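Local coordinates for DNA damage response protein Rtt109, putative (Neosartorya fumigata, PDB 5ZB9) that probably transfers the acetyl group of acetyl-CoA to lysine side chains of histone H3, at residues K93-H101 against Y146-K157; L13-V21 against P107-A118. All coordinates share one frame; numbering follows the deposited sequence.

In the fold
Both contacts belong to the acetyltransferase fold, their centres about 18 Å apart. Along the chain their segments alternate: 13-21 spans the end of helix 9-16 and the turn after it; 93-101 covers the end of strand 86-96 and the loop beyond; 107-118 leads into helix 111-127; 146-157 lies in the loop before helix 162-177. Interaction 1 fixes that loop to a strand end of the mixed sheet; interaction 2 packs the N-terminal helix and turn on helix 111-127. They touch where Ser96 packs on Leu112 and Leu100 on Leu111 and Leu112. Ala94 and Ser96 in interaction 1 and Leu112 and Arg113 in interaction 2 bind CoA in another structure, so both contacts adjoin the cofactor site.

Interaction 1 (K93-H101 against Y146-K157); sequences KADSTGYLH and YLFPGSIENPEK
Asn154 lays its amide nearly flat over the ring of Tyr99, the two planes only 13° apart, with ND2 3.4 Å above the ring plane and over its centre. With CG anti to the backbone nitrogen (chi1 169°), the side chain carries ND2 to the backbone of 97-98, where it donates to Thr97 O at 3.1 Å, with an N-H...O angle of 163°, and more weakly to Gly98 O. Its OD1 accepts from Glu156 N in an Asx turn, so both ends of the amide are held. Tyr99 OH is tied in turn to Phe436 O.

Lys157, extended along its whole length, passes Gly98 and meets Asp95 at about a right angle. NZ forms a salt bridge with Asp95 OD1 at 3.2 Å, arriving above the carboxylate plane on the same face as Ser96 N, and donates to Ser151 OG at 2.9 Å.

Phe148 turns one face to Thr97 CG2, 3.6 Å from the ring centroid, while its own neighbour Leu147 places CB over the opposite face. At the far end Lys93 NZ stands 4.9 Å from the Tyr146 ring centroid in a cation-pi contact and also pairs with Glu77.

Asn154 thus bridges two successive carbonyls just past the strand end, firmly at Thr97 and weakly at Gly98, and its buried amide should resist rotation, while the Lys157 ammonium probably offsets the charge of Asp95, beside CoA-binding Ser96.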
loop_
_atom_site.group_PDB
_atom_site.type_symbol
_atom_site.label_atom_id
_atom_site.label_comp_id
_atom_site.label_asym_id
_atom_site.label_seq_id
_atom_site.Cartn_x
_atom_site.Cartn_y
_atom_site.Cartn_z
ATOM N N LYS A 93 5.487 -2.619 3.753
ATOM C CA LYS A 93 6.946 -2.726 3.714
ATOM C C LYS A 93 7.458 -2.762 2.283
ATOM O O LYS A 93 6.839 -3.364 1.403
ATOM C CB LYS A 93 7.422 -3.991 4.451
ATOM C CG LYS A 93 7.168 -4.008 5.947
ATOM C CD LYS A 93 7.270 -5.423 6.527
ATOM C CE LYS A 93 6.811 -5.435 7.981
ATOM N NZ LYS A 93 6.465 -6.796 8.471
ATOM N N ALA A 94 8.602 -2.135 2.056
ATOM C CA ALA A 94 9.262 -2.198 0.760
ATOM C C ALA A 94 10.712 -1.800 0.929
ATOM O O ALA A 94 11.008 -0.661 1.274
ATOM C CB ALA A 94 8.575 -1.301 -0.249
ATOM N N ASP A 95 11.616 -2.745 0.706
ATOM C CA ASP A 95 13.036 -2.470 0.845
ATOM C C ASP A 95 13.818 -3.180 -0.239
ATOM O O ASP A 95 13.339 -4.146 -0.827
ATOM C CB ASP A 95 13.539 -2.901 2.225
ATOM C CG ASP A 95 14.647 -1.991 2.756
ATOM O OD1 ASP A 95 15.103 -1.095 2.007
ATOM O OD2 ASP A 95 15.058 -2.177 3.924
ATOM N N SER A 96 15.018 -2.685 -0.512
ATOM C CA SER A 96 15.937 -3.360 -1.418
ATOM C C SER A 96 17.135 -3.811 -0.611
ATOM O O SER A 96 17.278 -3.435 0.547
ATOM C CB SER A 96 16.375 -2.443 -2.550
ATOM O OG SER A 96 17.111 -1.356 -2.026
ATOM N N THR A 97 17.995 -4.619 -1.215
ATOM C CA THR A 97 19.163 -5.115 -0.501
ATOM C C THR A 97 20.415 -4.414 -0.999
ATOM O O THR A 97 21.392 -4.278 -0.273
ATOM C CB THR A 97 19.319 -6.629 -0.661
ATOM O OG1 THR A 97 19.330 -6.962 -2.055
ATOM C CG2 THR A 97 18.175 -7.347 0.014
ATOM N N GLY A 98 20.372 -3.964 -2.245
ATOM C CA GLY A 98 21.492 -3.265 -2.833
ATOM C C GLY A 98 22.324 -4.156 -3.729
ATOM O O GLY A 98 23.384 -3.744 -4.196
ATOM N N TYR A 99 21.843 -5.373 -3.981
ATOM C CA TYR A 99 22.608 -6.343 -4.770
ATOM C C TYR A 99 22.102 -6.494 -6.197
ATOM O O TYR A 99 22.556 -7.368 -6.932
ATOM C CB TYR A 99 22.622 -7.699 -4.057
ATOM C CG TYR A 99 23.349 -7.598 -2.746
ATOM C CD1 TYR A 99 24.734 -7.460 -2.710
ATOM C CD2 TYR A 99 22.655 -7.580 -1.545
ATOM C CE1 TYR A 99 25.409 -7.338 -1.511
ATOM C CE2 TYR A 99 23.323 -7.456 -0.340
ATOM C CZ TYR A 99 24.700 -7.335 -0.332
ATOM O OH TYR A 99 25.367 -7.212 0.863
ATOM N N LEU A 100 21.184 -5.621 -6.593
ATOM C CA LEU A 100 20.645 -5.639 -7.945
ATOM C C LEU A 100 21.741 -5.455 -8.995
ATOM O O LEU A 100 21.608 -5.928 -10.127
ATOM C CB LEU A 100 19.577 -4.558 -8.102
ATOM C CG LEU A 100 18.966 -4.364 -9.491
ATOM C CD1 LEU A 100 18.373 -5.668 -10.007
ATOM C CD2 LEU A 100 17.921 -3.257 -9.462
ATOM N N HIS A 101 22.827 -4.782 -8.614
ATOM C CA HIS A 101 23.926 -4.519 -9.547
ATOM C C HIS A 101 24.626 -5.803 -10.015
ATOM O O HIS A 101 25.273 -5.815 -11.062
ATOM C CB HIS A 101 24.947 -3.565 -8.918
ATOM C CG HIS A 101 25.693 -4.149 -7.760
ATOM N ND1 HIS A 101 25.208 -4.120 -6.471
ATOM C CD2 HIS A 101 26.898 -4.761 -7.693
ATOM C CE1 HIS A 101 26.074 -4.705 -5.663
ATOM N NE2 HIS A 101 27.111 -5.098 -6.379
ATOM N N TYR A 146 12.012 -2.826 8.184
ATOM C CA TYR A 146 12.339 -4.083 8.854
ATOM C C TYR A 146 13.242 -4.976 8.010
ATOM O O TYR A 146 14.244 -5.512 8.489
ATOM C CB TYR A 146 11.063 -4.873 9.177
ATOM C CG TYR A 146 10.107 -4.229 10.157
ATOM C CD1 TYR A 146 9.976 -4.724 11.450
ATOM C CD2 TYR A 146 9.315 -3.146 9.785
ATOM C CE1 TYR A 146 9.094 -4.150 12.353
ATOM C CE2 TYR A 146 8.430 -2.565 10.679
ATOM C CZ TYR A 146 8.325 -3.071 11.962
ATOM O OH TYR A 146 7.450 -2.499 12.859
ATOM N N LEU A 147 12.875 -5.091 6.739
ATOM C CA LEU A 147 13.164 -6.263 5.923
ATOM C C LEU A 147 14.584 -6.798 5.935
ATOM O O LEU A 147 14.795 -7.943 6.311
ATOM C CB LEU A 147 12.758 -5.984 4.479
ATOM C CG LEU A 147 11.258 -6.137 4.253
ATOM C CD1 LEU A 147 10.947 -6.109 2.769
ATOM C CD2 LEU A 147 10.752 -7.422 4.895
ATOM N N PHE A 148 15.550 -5.999 5.511
ATOM C CA PHE A 148 16.880 -6.549 5.251
ATOM C C PHE A 148 17.977 -5.898 6.091
ATOM O O PHE A 148 18.600 -4.926 5.668
ATOM C CB PHE A 148 17.205 -6.420 3.763
ATOM C CG PHE A 148 16.147 -6.992 2.871
ATOM C CD1 PHE A 148 15.819 -8.339 2.944
ATOM C CD2 PHE A 148 15.474 -6.188 1.961
ATOM C CE1 PHE A 148 14.843 -8.881 2.126
ATOM C CE2 PHE A 148 14.501 -6.725 1.134
ATOM C CZ PHE A 148 14.182 -8.076 1.222
ATOM N N PRO A 149 18.221 -6.449 7.287
ATOM C CA PRO A 149 19.202 -5.855 8.199
ATOM C C PRO A 149 20.633 -6.015 7.703
ATOM O O PRO A 149 21.027 -7.064 7.187
ATOM C CB PRO A 149 18.982 -6.633 9.502
ATOM C CG PRO A 149 17.602 -7.199 9.370
ATOM C CD PRO A 149 17.505 -7.565 7.924
ATOM N N GLY A 150 21.409 -4.952 7.860
ATOM C CA GLY A 150 22.794 -4.972 7.450
ATOM C C GLY A 150 22.964 -4.537 6.010
ATOM O O GLY A 150 24.048 -4.100 5.614
ATOM N N SER A 151 21.893 -4.648 5.226
ATOM C CA SER A 151 21.934 -4.220 3.835
ATOM C C SER A 151 22.234 -2.726 3.756
ATOM O O SER A 151 22.690 -2.229 2.723
ATOM C CB SER A 151 20.615 -4.541 3.122
ATOM O OG SER A 151 19.533 -3.826 3.690
ATOM N N ILE A 152 21.981 -2.016 4.853
ATOM C CA ILE A 152 22.283 -0.588 4.924
ATOM C C ILE A 152 23.797 -0.353 4.851
ATOM O O ILE A 152 24.252 0.687 4.368
ATOM C CB ILE A 152 21.700 0.058 6.214
ATOM C CG1 ILE A 152 21.808 1.584 6.147
ATOM C CG2 ILE A 152 22.369 -0.504 7.469
ATOM C CD1 ILE A 152 21.162 2.300 7.305
ATOM N N GLU A 153 24.574 -1.336 5.303
ATOM C CA GLU A 153 26.027 -1.238 5.266
ATOM C C GLU A 153 26.590 -1.535 3.877
ATOM O O GLU A 153 27.723 -1.162 3.573
ATOM C CB GLU A 153 26.647 -2.184 6.291
ATOM C CG GLU A 153 26.258 -1.869 7.723
ATOM C CD GLU A 153 26.911 -2.807 8.714
ATOM O OE1 GLU A 153 27.901 -3.473 8.339
ATOM O OE2 GLU A 153 26.425 -2.893 9.864
ATOM N N ASN A 154 25.798 -2.205 3.042
ATOM C CA ASN A 154 26.204 -2.494 1.670
ATOM C C ASN A 154 26.358 -1.197 0.886
ATOM O O ASN A 154 25.372 -0.521 0.598
ATOM C CB ASN A 154 25.190 -3.430 0.993
ATOM C CG ASN A 154 25.401 -3.555 -0.516
ATOM O OD1 ASN A 154 26.486 -3.288 -1.036
ATOM N ND2 ASN A 154 24.350 -3.969 -1.226
ATOM N N PRO A 155 27.606 -0.853 0.525
ATOM C CA PRO A 155 27.933 0.404 -0.162
ATOM C C PRO A 155 27.205 0.571 -1.493
ATOM O O PRO A 155 27.202 1.663 -2.057
ATOM C CB PRO A 155 29.445 0.294 -0.387
ATOM C CG PRO A 155 29.915 -0.701 0.632
ATOM C CD PRO A 155 28.804 -1.684 0.750
ATOM N N GLU A 156 26.587 -0.499 -1.979
ATOM C CA GLU A 156 25.913 -0.469 -3.272
ATOM C C GLU A 156 24.420 -0.190 -3.157
ATOM O O GLU A 156 23.746 0.034 -4.160
ATOM C CB GLU A 156 26.140 -1.790 -4.003
ATOM C CG GLU A 156 27.589 -2.021 -4.380
ATOM C CD GLU A 156 28.101 -0.953 -5.317
ATOM O OE1 GLU A 156 27.418 -0.679 -6.331
ATOM O OE2 GLU A 156 29.175 -0.376 -5.030
ATOM N N LYS A 157 23.908 -0.210 -1.933
ATOM C CA LYS A 157 22.503 0.090 -1.694
ATOM C C LYS A 157 22.285 1.595 -1.715
ATOM O O LYS A 157 22.803 2.315 -0.864
ATOM C CB LYS A 157 22.038 -0.492 -0.357
ATOM C CG LYS A 157 20.578 -0.214 -0.047
ATOM C CD LYS A 157 20.152 -0.880 1.246
ATOM C CE LYS A 157 18.655 -0.735 1.477
ATOM N NZ LYS A 157 18.223 -1.440 2.721
#

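Interaction 2 (L13-V21 against P107-A118); sequences LAKVLPTGV and PKVSLLRLISNA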
loop_
_atom_site.group_PDB
_atom_site.type_symbol
_atom_site.label_atom_id
_atom_site.label_comp_id
_atom_site.label_asym_id
_atom_site.label_seq_id
_atom_site.Cartn_x
_atom_site.Cartn_y
_atom_site.Cartn_z
ATOM N N LEU A 13 4.361 -9.935 -14.607
ATOM C CA LEU A 13 5.666 -9.354 -14.350
ATOM C C LEU A 13 6.588 -9.506 -15.551
ATOM O O LEU A 13 7.385 -8.616 -15.853
ATOM C CB LEU A 13 6.276 -10.010 -13.107
ATOM C CG LEU A 13 7.569 -9.459 -12.524
ATOM C CD1 LEU A 13 7.413 -7.993 -12.177
ATOM C CD2 LEU A 13 7.935 -10.259 -11.289
ATOM N N ALA A 14 6.474 -10.641 -16.231
ATOM C CA ALA A 14 7.304 -10.936 -17.396
ATOM C C ALA A 14 7.026 -9.963 -18.529
ATOM O O ALA A 14 7.930 -9.565 -19.263
ATOM C CB ALA A 14 7.075 -12.363 -17.864
ATOM N N LYS A 15 5.762 -9.579 -18.660
ATOM C CA LYS A 15 5.345 -8.659 -19.709
ATOM C C LYS A 15 5.883 -7.232 -19.534
ATOM O O LYS A 15 6.011 -6.503 -20.514
ATOM C CB LYS A 15 3.822 -8.607 -19.790
ATOM C CG LYS A 15 3.151 -9.876 -20.258
ATOM C CD LYS A 15 1.701 -9.561 -20.591
ATOM C CE LYS A 15 0.865 -10.806 -20.764
ATOM N NZ LYS A 15 0.514 -11.415 -19.452
ATOM N N VAL A 16 6.184 -6.823 -18.301
ATOM C CA VAL A 16 6.641 -5.450 -18.075
ATOM C C VAL A 16 8.157 -5.350 -17.937
ATOM O O VAL A 16 8.731 -4.287 -18.161
ATOM C CB VAL A 16 5.976 -4.812 -16.823
ATOM C CG1 VAL A 16 4.467 -4.951 -16.891
ATOM C CG2 VAL A 16 6.513 -5.412 -15.530
ATOM N N LEU A 17 8.812 -6.450 -17.581
ATOM C CA LEU A 17 10.269 -6.421 -17.418
ATOM C C LEU A 17 10.952 -6.400 -18.775
ATOM O O LEU A 17 10.476 -7.017 -19.722
ATOM C CB LEU A 17 10.760 -7.618 -16.592
ATOM C CG LEU A 17 10.394 -7.613 -15.103
ATOM C CD1 LEU A 17 10.858 -8.882 -14.424
ATOM C CD2 LEU A 17 10.988 -6.397 -14.408
ATOM N N PRO A 18 12.067 -5.668 -18.882
ATOM C CA PRO A 18 12.811 -5.631 -20.145
ATOM C C PRO A 18 13.254 -7.018 -20.604
ATOM O O PRO A 18 13.620 -7.859 -19.781
ATOM C CB PRO A 18 14.019 -4.756 -19.814
ATOM C CG PRO A 18 13.561 -3.901 -18.678
ATOM C CD PRO A 18 12.628 -4.748 -17.876
ATOM N N THR A 19 13.204 -7.238 -21.914
ATOM C CA THR A 19 13.663 -8.469 -22.537
ATOM C C THR A 19 15.022 -8.914 -22.010
ATOM O O THR A 19 15.976 -8.146 -22.008
ATOM C CB THR A 19 13.747 -8.307 -24.063
ATOM O OG1 THR A 19 12.420 -8.255 -24.608
ATOM C CG2 THR A 19 14.512 -9.468 -24.689
ATOM N N GLY A 20 15.092 -10.155 -21.541
ATOM C CA GLY A 20 16.344 -10.709 -21.074
ATOM C C GLY A 20 16.617 -10.490 -19.601
ATOM O O GLY A 20 17.572 -11.044 -19.060
ATOM N N VAL A 21 15.800 -9.675 -18.941
ATOM C CA VAL A 21 15.936 -9.530 -17.497
ATOM C C VAL A 21 15.356 -10.767 -16.824
ATOM O O VAL A 21 14.182 -11.092 -17.007
ATOM C CB VAL A 21 15.233 -8.272 -16.965
ATOM C CG1 VAL A 21 15.313 -8.231 -15.450
ATOM C CG2 VAL A 21 15.855 -7.027 -17.561
ATOM N N PRO A 107 19.077 -3.217 -17.354
ATOM C CA PRO A 107 18.658 -1.942 -17.952
ATOM C C PRO A 107 18.370 -0.830 -16.939
ATOM O O PRO A 107 18.261 -1.077 -15.730
ATOM C CB PRO A 107 17.389 -2.324 -18.721
ATOM C CG PRO A 107 17.635 -3.734 -19.121
ATOM C CD PRO A 107 18.343 -4.354 -17.939
ATOM N N LYS A 108 18.234 0.388 -17.460
ATOM C CA LYS A 108 18.272 1.602 -16.652
ATOM C C LYS A 108 16.951 1.965 -15.965
ATOM O O LYS A 108 16.962 2.661 -14.943
ATOM C CB LYS A 108 18.736 2.778 -17.518
ATOM C CG LYS A 108 20.154 2.630 -18.056
ATOM C CD LYS A 108 20.662 3.938 -18.647
ATOM C CE LYS A 108 22.150 3.868 -18.963
ATOM N NZ LYS A 108 22.685 5.186 -19.412
ATOM N N VAL A 109 15.824 1.515 -16.520
ATOM C CA VAL A 109 14.530 1.715 -15.865
ATOM C C VAL A 109 14.578 1.094 -14.471
ATOM O O VAL A 109 15.231 0.067 -14.275
ATOM C CB VAL A 109 13.362 1.102 -16.674
ATOM C CG1 VAL A 109 13.081 1.929 -17.930
ATOM C CG2 VAL A 109 13.661 -0.350 -17.029
ATOM N N SER A 110 13.925 1.726 -13.497
ATOM C CA SER A 110 13.937 1.178 -12.148
ATOM C C SER A 110 13.163 -0.130 -12.167
ATOM O O SER A 110 11.933 -0.134 -12.241
ATOM C CB SER A 110 13.338 2.160 -11.117
ATOM O OG SER A 110 13.525 1.725 -9.760
ATOM N N LEU A 111 13.896 -1.237 -12.133
ATOM C CA LEU A 111 13.282 -2.547 -11.997
ATOM C C LEU A 111 12.409 -2.586 -10.760
ATOM O O LEU A 111 11.334 -3.179 -10.775
ATOM C CB LEU A 111 14.341 -3.646 -11.919
ATOM C CG LEU A 111 15.044 -3.944 -13.235
ATOM C CD1 LEU A 111 16.090 -5.034 -13.042
ATOM C CD2 LEU A 111 14.016 -4.334 -14.289
ATOM N N LEU A 112 12.868 -1.945 -9.690
ATOM C CA LEU A 112 12.109 -1.950 -8.451
ATOM C C LEU A 112 10.770 -1.231 -8.639
ATOM O O LEU A 112 9.752 -1.661 -8.089
ATOM C CB LEU A 112 12.913 -1.323 -7.316
ATOM C CG LEU A 112 14.310 -1.910 -7.088
ATOM C CD1 LEU A 112 14.859 -1.483 -5.738
ATOM C CD2 LEU A 112 14.308 -3.430 -7.213
ATOM N N ARG A 113 10.755 -0.167 -9.439
ATOM C CA ARG A 113 9.500 0.528 -9.712
ATOM C C ARG A 113 8.573 -0.375 -10.513
ATOM O O ARG A 113 7.388 -0.485 -10.205
ATOM C CB ARG A 113 9.732 1.847 -10.460
ATOM C CG ARG A 113 8.433 2.588 -10.816
ATOM C CD ARG A 113 8.671 3.957 -11.476
ATOM N NE ARG A 113 9.469 3.884 -12.703
ATOM C CZ ARG A 113 9.045 3.370 -13.856
ATOM N NH1 ARG A 113 7.819 2.870 -13.959
ATOM N NH2 ARG A 113 9.850 3.347 -14.910
ATOM N N LEU A 114 9.119 -1.034 -11.532
ATOM C CA LEU A 114 8.332 -1.925 -12.386
ATOM C C LEU A 114 7.729 -3.086 -11.600
ATOM O O LEU A 114 6.554 -3.434 -11.776
ATOM C CB LEU A 114 9.194 -2.455 -13.529
ATOM C CG LEU A 114 9.509 -1.415 -14.605
ATOM C CD1 LEU A 114 10.390 -2.013 -15.681
ATOM C CD2 LEU A 114 8.215 -0.879 -15.201
ATOM N N ILE A 115 8.536 -3.673 -10.722
ATOM C CA ILE A 115 8.083 -4.771 -9.887
ATOM C C ILE A 115 6.951 -4.335 -8.954
ATOM O O ILE A 115 5.905 -4.986 -8.908
ATOM C CB ILE A 115 9.248 -5.354 -9.064
ATOM C CG1 ILE A 115 10.269 -6.011 -9.994
ATOM C CG2 ILE A 115 8.734 -6.363 -8.047
ATOM C CD1 ILE A 115 11.520 -6.460 -9.291
ATOM N N SER A 116 7.156 -3.236 -8.228
ATOM C CA SER A 116 6.154 -2.713 -7.297
ATOM C C SER A 116 4.821 -2.408 -7.985
ATOM O O SER A 116 3.758 -2.699 -7.451
ATOM C CB SER A 116 6.673 -1.440 -6.619
ATOM O OG SER A 116 7.936 -1.657 -6.021
ATOM N N ASN A 117 4.910 -1.787 -9.158
ATOM C CA ASN A 117 3.779 -1.491 -10.030
ATOM C C ASN A 117 3.028 -2.776 -10.407
ATOM O O ASN A 117 1.807 -2.871 -10.262
ATOM C CB ASN A 117 4.312 -0.757 -11.276
ATOM C CG ASN A 117 3.221 -0.247 -12.209
ATOM O OD1 ASN A 117 2.120 -0.781 -12.278
ATOM N ND2 ASN A 117 3.549 0.792 -12.957
ATOM N N ALA A 118 3.773 -3.769 -10.877
ATOM C CA ALA A 118 3.195 -5.028 -11.325
ATOM C C ALA A 118 2.522 -5.780 -10.188
ATOM O O ALA A 118 1.428 -6.306 -10.357
ATOM C CB ALA A 118 4.270 -5.898 -11.972
#
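Leu17 and Leu111 meet at about a right angle through their CD2 methyls, 3.7 Å apart, in the buried part of an entirely apolar contact. With CG opposite the carbonyl carbon (chi1 -73°), Leu111 directs its fork toward 13-21, where the two methyls part: CD2 also touches Pro18 CD, whereas CD1 lies alongside Val21 CG1. Further along helix 111-127, Leu13 reaches across with one branch. Its CD1 rests 3.8 Å from Ala118 CB and 4.1 Å from Ile115 CG1. Here the backbones are nearest, Leu13 CA to Ala118 CA 5.8 Å, consistent with the small side chain of Ala118. Strand 22-35 backs this side, Ile25 against Leu13 and Val23 against Leu17, while Phe74 of strand 71-82 packs on Ile115.

The packing is looser at Val16 and Leu114. Val16 CG2 comes no nearer to Leu114 than 4.5 Å, measured to CB; the closer approach is from Leu114 CD1 to the backbone Val16 O. Leu114 also points its CD1 methyl at Pro18 CD, 4.2 Å away. Beyond them the chains close up again: Val21 CG2 meets Pro107 CD at 3.7 Å, and the Pro18 ring crosses that of Pro107 and slides past exposed Val109. Pro107 and Val109 are poorly ordered, so this close-packed end is less sharply defined.

No hydrogen bond joins the two segments. Shape and burial of aliphatic groups therefore hold the N-terminal helix and its following turn against one side of helix 111-127, whose Leu112 and Arg113, residues of the CoA site, take no part in the packing.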